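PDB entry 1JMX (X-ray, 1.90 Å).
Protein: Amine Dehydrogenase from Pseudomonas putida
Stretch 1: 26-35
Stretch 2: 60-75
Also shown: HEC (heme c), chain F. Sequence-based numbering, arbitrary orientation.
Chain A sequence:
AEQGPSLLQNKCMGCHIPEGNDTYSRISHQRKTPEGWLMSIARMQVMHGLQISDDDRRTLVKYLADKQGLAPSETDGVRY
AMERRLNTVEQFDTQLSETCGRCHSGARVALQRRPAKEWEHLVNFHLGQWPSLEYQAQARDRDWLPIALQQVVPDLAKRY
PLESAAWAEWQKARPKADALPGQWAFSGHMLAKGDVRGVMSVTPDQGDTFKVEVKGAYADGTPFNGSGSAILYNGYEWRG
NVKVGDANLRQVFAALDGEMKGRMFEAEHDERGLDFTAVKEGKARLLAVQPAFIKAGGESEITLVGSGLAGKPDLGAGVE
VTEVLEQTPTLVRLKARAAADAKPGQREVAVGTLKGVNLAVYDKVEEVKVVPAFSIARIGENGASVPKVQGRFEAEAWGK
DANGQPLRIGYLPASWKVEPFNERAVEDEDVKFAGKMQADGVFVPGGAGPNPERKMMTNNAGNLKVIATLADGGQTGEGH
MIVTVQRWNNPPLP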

# COMPACT_ATOMS: atom_id res chain seq x y z
N ARG A 26 -10.53 20.43 -16.46
CA ARG A 26 -10.03 19.63 -15.34
C ARG A 26 -9.29 20.48 -14.32
O ARG A 26 -9.75 20.63 -13.19
CB ARG A 26 -9.15 18.48 -15.86
CG ARG A 26 -9.84 17.65 -16.94
CD ARG A 26 -10.96 16.80 -16.35
NE ARG A 26 -10.37 15.54 -15.92
CZ ARG A 26 -10.44 15.04 -14.70
NH1 ARG A 26 -11.11 15.65 -13.74
NH2 ARG A 26 -9.74 13.97 -14.41
N ILE A 27 -8.19 21.09 -14.75
CA ILE A 27 -7.33 21.93 -13.91
C ILE A 27 -8.03 22.99 -13.09
O ILE A 27 -7.77 23.12 -11.89
CB ILE A 27 -6.23 22.59 -14.77
CG1 ILE A 27 -5.42 21.51 -15.48
CG2 ILE A 27 -5.32 23.47 -13.90
CD1 ILE A 27 -4.41 22.04 -16.46
N SER A 28 -8.94 23.73 -13.71
CA SER A 28 -9.65 24.81 -13.02
C SER A 28 -10.95 24.40 -12.34
O SER A 28 -11.76 25.26 -12.00
CB SER A 28 -9.94 25.93 -14.01
OG SER A 28 -8.77 26.29 -14.72
N HIS A 29 -11.13 23.11 -12.09
CA HIS A 29 -12.36 22.63 -11.47
C HIS A 29 -12.08 21.72 -10.28
O HIS A 29 -12.91 20.89 -9.89
CB HIS A 29 -13.17 21.88 -12.53
CG HIS A 29 -13.19 22.57 -13.85
ND1 HIS A 29 -14.14 23.51 -14.18
CD2 HIS A 29 -12.34 22.51 -14.90
CE1 HIS A 29 -13.87 24.01 -15.38
NE2 HIS A 29 -12.78 23.41 -15.84
N GLN A 30 -10.89 21.90 -9.70
CA GLN A 30 -10.45 21.13 -8.56
C GLN A 30 -9.62 22.01 -7.64
O GLN A 30 -8.94 22.93 -8.10
CB GLN A 30 -9.60 19.95 -9.04
CG GLN A 30 -10.30 18.99 -10.00
CD GLN A 30 -9.36 17.95 -10.57
OE1 GLN A 30 -8.20 17.84 -10.15
NE2 GLN A 30 -9.84 17.19 -11.54
N ARG A 31 -9.70 21.76 -6.33
CA ARG A 31 -8.91 22.50 -5.33
C ARG A 31 -8.18 21.47 -4.49
O ARG A 31 -8.78 20.49 -4.06
CB ARG A 31 -9.80 23.38 -4.44
CG ARG A 31 -10.44 24.53 -5.18
CD ARG A 31 -11.06 25.55 -4.26
NE ARG A 31 -12.28 25.09 -3.62
CZ ARG A 31 -12.37 24.80 -2.33
NH1 ARG A 31 -11.31 24.92 -1.55
NH2 ARG A 31 -13.54 24.46 -1.80
N LYS A 32 -6.88 21.67 -4.32
CA LYS A 32 -6.07 20.72 -3.55
C LYS A 32 -5.01 21.44 -2.72
O LYS A 32 -4.81 22.66 -2.84
CB LYS A 32 -5.33 19.75 -4.49
CG LYS A 32 -6.08 19.32 -5.75
CD LYS A 32 -5.11 18.63 -6.71
CE LYS A 32 -5.72 18.42 -8.09
NZ LYS A 32 -6.48 17.17 -8.19
N THR A 33 -4.30 20.67 -1.90
CA THR A 33 -3.22 21.19 -1.07
C THR A 33 -2.00 21.33 -1.98
O THR A 33 -2.02 20.88 -3.13
CB THR A 33 -2.87 20.20 0.08
OG1 THR A 33 -2.39 18.97 -0.46
CG2 THR A 33 -4.08 19.94 0.97
N PRO A 34 -0.93 21.99 -1.50
CA PRO A 34 0.30 22.17 -2.30
C PRO A 34 0.89 20.83 -2.77
O PRO A 34 1.31 20.71 -3.93
CB PRO A 34 1.23 22.89 -1.33
CG PRO A 34 0.28 23.75 -0.56
CD PRO A 34 -0.86 22.80 -0.27
N GLU A 35 0.92 19.83 -1.89
CA GLU A 35 1.45 18.53 -2.28
C GLU A 35 0.47 17.78 -3.18
O GLU A 35 0.86 16.87 -3.89
CB GLU A 35 1.88 17.66 -1.09
CG GLU A 35 1.26 17.94 0.26
CD GLU A 35 1.76 19.22 0.89
OE1 GLU A 35 0.94 20.12 1.08
OE2 GLU A 35 2.96 19.34 1.18
N LEU A 60 4.38 26.22 -11.12
CA LEU A 60 2.98 25.85 -11.31
C LEU A 60 2.28 25.45 -10.02
O LEU A 60 1.13 25.80 -9.81
CB LEU A 60 2.83 24.76 -12.37
CG LEU A 60 2.89 25.29 -13.80
CD1 LEU A 60 2.79 24.14 -14.78
CD2 LEU A 60 1.77 26.29 -14.03
N VAL A 61 2.99 24.72 -9.16
CA VAL A 61 2.43 24.29 -7.87
C VAL A 61 2.08 25.52 -7.04
O VAL A 61 0.98 25.61 -6.51
CB VAL A 61 3.43 23.39 -7.09
CG1 VAL A 61 2.93 23.15 -5.67
CG2 VAL A 61 3.62 22.06 -7.82
N LYS A 62 2.99 26.48 -6.97
CA LYS A 62 2.78 27.72 -6.22
C LYS A 62 1.55 28.43 -6.77
O LYS A 62 0.65 28.80 -6.01
CB LYS A 62 4.01 28.62 -6.33
CG LYS A 62 3.88 29.98 -5.63
CD LYS A 62 4.00 29.86 -4.12
CE LYS A 62 3.98 31.21 -3.42
NZ LYS A 62 2.61 31.75 -3.19
N TYR A 63 1.50 28.56 -8.09
CA TYR A 63 0.40 29.22 -8.77
C TYR A 63 -0.95 28.54 -8.50
O TYR A 63 -1.92 29.19 -8.14
CB TYR A 63 0.66 29.28 -10.28
CG TYR A 63 -0.47 29.93 -11.06
CD1 TYR A 63 -1.37 29.16 -11.79
CD2 TYR A 63 -0.66 31.31 -11.03
CE1 TYR A 63 -2.45 29.75 -12.46
CE2 TYR A 63 -1.73 31.92 -11.69
CZ TYR A 63 -2.62 31.13 -12.41
OH TYR A 63 -3.70 31.72 -13.03
N LEU A 64 -0.98 27.23 -8.67
CA LEU A 64 -2.22 26.49 -8.47
C LEU A 64 -2.63 26.35 -7.00
O LEU A 64 -3.81 26.38 -6.68
CB LEU A 64 -2.11 25.13 -9.14
CG LEU A 64 -1.91 25.25 -10.65
CD1 LEU A 64 -1.43 23.94 -11.24
CD2 LEU A 64 -3.20 25.72 -11.30
N ALA A 65 -1.65 26.25 -6.11
CA ALA A 65 -1.91 26.12 -4.68
C ALA A 65 -2.55 27.39 -4.10
O ALA A 65 -3.35 27.32 -3.18
CB ALA A 65 -0.62 25.78 -3.95
N ASP A 66 -2.18 28.54 -4.65
CA ASP A 66 -2.72 29.82 -4.20
C ASP A 66 -4.09 30.05 -4.81
O ASP A 66 -5.03 30.41 -4.11
CB ASP A 66 -1.80 30.97 -4.60
CG ASP A 66 -0.57 31.08 -3.72
OD1 ASP A 66 -0.14 30.10 -3.08
OD2 ASP A 66 -0.01 32.19 -3.68
N LYS A 67 -4.21 29.85 -6.13
CA LYS A 67 -5.47 30.05 -6.85
C LYS A 67 -6.56 29.06 -6.43
O LYS A 67 -7.71 29.44 -6.17
CB LYS A 67 -5.24 29.92 -8.36
CG LYS A 67 -5.40 31.22 -9.13
CD LYS A 67 -4.47 32.31 -8.58
CE LYS A 67 -3.00 31.84 -8.53
NZ LYS A 67 -2.05 32.75 -7.78
N GLN A 68 -6.19 27.78 -6.38
CA GLN A 68 -7.13 26.73 -6.02
C GLN A 68 -6.65 25.87 -4.85
O GLN A 68 -6.24 24.73 -5.02
CB GLN A 68 -7.40 25.86 -7.25
CG GLN A 68 -8.11 26.61 -8.36
CD GLN A 68 -7.67 26.15 -9.73
OE1 GLN A 68 -7.47 26.97 -10.63
NE2 GLN A 68 -7.48 24.85 -9.89
N GLY A 69 -6.71 26.46 -3.67
CA GLY A 69 -6.30 25.75 -2.47
C GLY A 69 -7.49 25.49 -1.58
O GLY A 69 -8.64 25.66 -1.98
N LEU A 70 -7.21 25.05 -0.36
CA LEU A 70 -8.27 24.76 0.60
C LEU A 70 -8.22 25.78 1.73
O LEU A 70 -7.15 26.28 2.08
CB LEU A 70 -8.10 23.36 1.20
CG LEU A 70 -7.97 22.13 0.31
CD1 LEU A 70 -7.95 20.90 1.20
CD2 LEU A 70 -9.13 22.05 -0.65
N ALA A 71 -9.38 26.12 2.28
CA ALA A 71 -9.42 27.02 3.41
C ALA A 71 -8.85 26.21 4.59
O ALA A 71 -8.81 24.98 4.55
CB ALA A 71 -10.85 27.44 3.69
N PRO A 72 -8.34 26.90 5.63
CA PRO A 72 -7.79 26.18 6.78
C PRO A 72 -8.74 25.14 7.35
O PRO A 72 -8.36 23.99 7.56
CB PRO A 72 -7.50 27.30 7.76
CG PRO A 72 -7.12 28.43 6.86
CD PRO A 72 -8.18 28.35 5.80
N SER A 73 -10.00 25.53 7.55
CA SER A 73 -11.00 24.63 8.11
C SER A 73 -11.34 23.44 7.22
O SER A 73 -11.97 22.49 7.67
CB SER A 73 -12.27 25.41 8.46
OG SER A 73 -12.86 25.97 7.31
N GLU A 74 -10.93 23.48 5.96
CA GLU A 74 -11.19 22.36 5.05
C GLU A 74 -10.11 21.29 5.19
O GLU A 74 -10.21 20.23 4.59
CB GLU A 74 -11.30 22.85 3.61
CG GLU A 74 -12.50 23.77 3.35
CD GLU A 74 -12.58 24.22 1.90
OE1 GLU A 74 -11.55 24.57 1.31
OE2 GLU A 74 -13.69 24.22 1.35
N THR A 75 -9.07 21.60 5.96
CA THR A 75 -7.99 20.65 6.23
C THR A 75 -8.09 20.09 7.65
O THR A 75 -7.36 19.17 8.02
CB THR A 75 -6.57 21.27 6.05
OG1 THR A 75 -6.38 22.31 7.02
CG2 THR A 75 -6.39 21.81 4.65
FE HEC F . -3.28 16.69 -17.20
CHA HEC F . -5.84 14.90 -15.94
CHB HEC F . -3.41 18.77 -14.54
CHC HEC F . -0.70 18.52 -18.50
CHD HEC F . -3.15 14.59 -19.92
NA HEC F . -4.39 16.81 -15.59
C1A HEC F . -5.41 15.98 -15.21
C2A HEC F . -5.99 16.41 -13.94
C3A HEC F . -5.30 17.49 -13.55
C4A HEC F . -4.31 17.74 -14.57
CMA HEC F . -5.53 18.30 -12.29
CAA HEC F . -7.14 15.74 -13.21
CBA HEC F . -6.58 14.80 -12.16
CGA HEC F . -7.66 14.08 -11.38
O1A HEC F . -8.86 14.28 -11.64
O2A HEC F . -7.30 13.29 -10.49
NB HEC F . -2.28 18.28 -16.64
C1B HEC F . -2.46 19.04 -15.49
C2B HEC F . -1.56 20.15 -15.39
C3B HEC F . -0.80 20.09 -16.52
C4B HEC F . -1.23 18.93 -17.29
CMB HEC F . -1.51 21.18 -14.24
CAB HEC F . 0.28 21.10 -16.85
CBB HEC F . 1.68 20.91 -16.26
NC HEC F . -2.17 16.57 -18.85
C1C HEC F . -1.13 17.42 -19.23
C2C HEC F . -0.55 17.03 -20.49
C3C HEC F . -1.23 15.95 -20.90
C4C HEC F . -2.24 15.65 -19.87
CMC HEC F . 0.60 17.74 -21.20
CAC HEC F . -1.12 15.36 -22.29
CBC HEC F . -0.06 14.34 -22.65
ND HEC F . -4.28 15.08 -17.81
C1D HEC F . -4.11 14.32 -18.95
C2D HEC F . -5.06 13.21 -19.01
C3D HEC F . -5.80 13.32 -17.87
C4D HEC F . -5.31 14.46 -17.16
CMD HEC F . -5.18 12.15 -20.12
CAD HEC F . -6.95 12.44 -17.39
CBD HEC F . -6.55 11.18 -16.62
CGD HEC F . -5.73 11.48 -15.39
O1D HEC F . -4.52 11.21 -15.40
O2D HEC F . -6.28 11.97 -14.40
O HOH W 1 -6.74 27.22 -13.29
O HOH W 2 -3.03 24.66 -1.88

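The contact between these two stretches of amine dehydrogenase is a mainly polar one in which side-chain bonds to backbone carbonyls, a buried salt bridge and one backbone hydrogen bond hold the first stretch against the end of a helix and the chain that follows it, with a few apolar contacts beside them. It illustrates a general principle: where a chain leaves a helix, polar groups no longer served by helical bonding become available to a neighboring segment.

Gln68, the first residue after the helix to leave helical phi/psi, is the center of the arrangement. Its CA-to-CB bond points toward the loop, and Gln68 NE2 donates to Ile27 O at 2.7 Å and to Gln30 O at 3.0 Å. A primary amide suits this place because its two N-H groups can serve two carbonyls of a turning backbone. The amide oxygen is used as well: a water donates to Gln68 OE1 at 2.8 Å and lies 2.7 Å from Ser28 OG, so the same side chain reaches the loop through solvent. The main chain adds a further tie, Lys32 N to Gln68 O at 3.2 Å, and Arg31 CA approaches that same oxygen at 3.5 Å in a CA-H...O contact.

Arg31 makes the charged part of the contact. Arg31 NH1 donates to Gly69 O at 2.8 Å and to Glu74 OE1 at 2.9 Å, both near the guanidinium plane, while Arg31 NH2 reaches Glu74 OE2 at 3.2 Å. The result is a two-pronged salt bridge between buried residues, where an uncompensated charge would be costly. Glu74, with chi2 at t, is further fixed by Ala71 N, which donates to Glu74 OE1 at 2.8 Å. Leu70 CD2 packs 3.7 Å from Arg31 NH1, and Leu70 CD1 meets Thr33 CG2 at 4.0 Å.

Gly69 fits between these polar groups for a steric reason: an ideal CB on Gly69 would lie 2.5 Å from Ala65 O. Gly69 CA also makes a CA-H...O contact with Lys32 O at 3.5 Å. A second water donates to Lys32 O at 2.8 Å and to Ala65 O at 3.0 Å, bridging the strand-like segment and the helix.

Along the helix, Val61, Leu64 and Ala65 point their CA-to-CB bonds toward the first stretch and pack against it. Ala65 CB rests 4.1 Å from Pro34 CG, and Leu64 CD2 meets Ile27 CG2 at 4.0 Å. Val61 CG1 lies 3.4 Å from the backbone oxygen Pro34 O, a contact of a methyl with a carbonyl and not an apolar pair. Ile27 also extends this packing to the heme c, Ile27 CG1 lying 3.5 Å from HEC CHB.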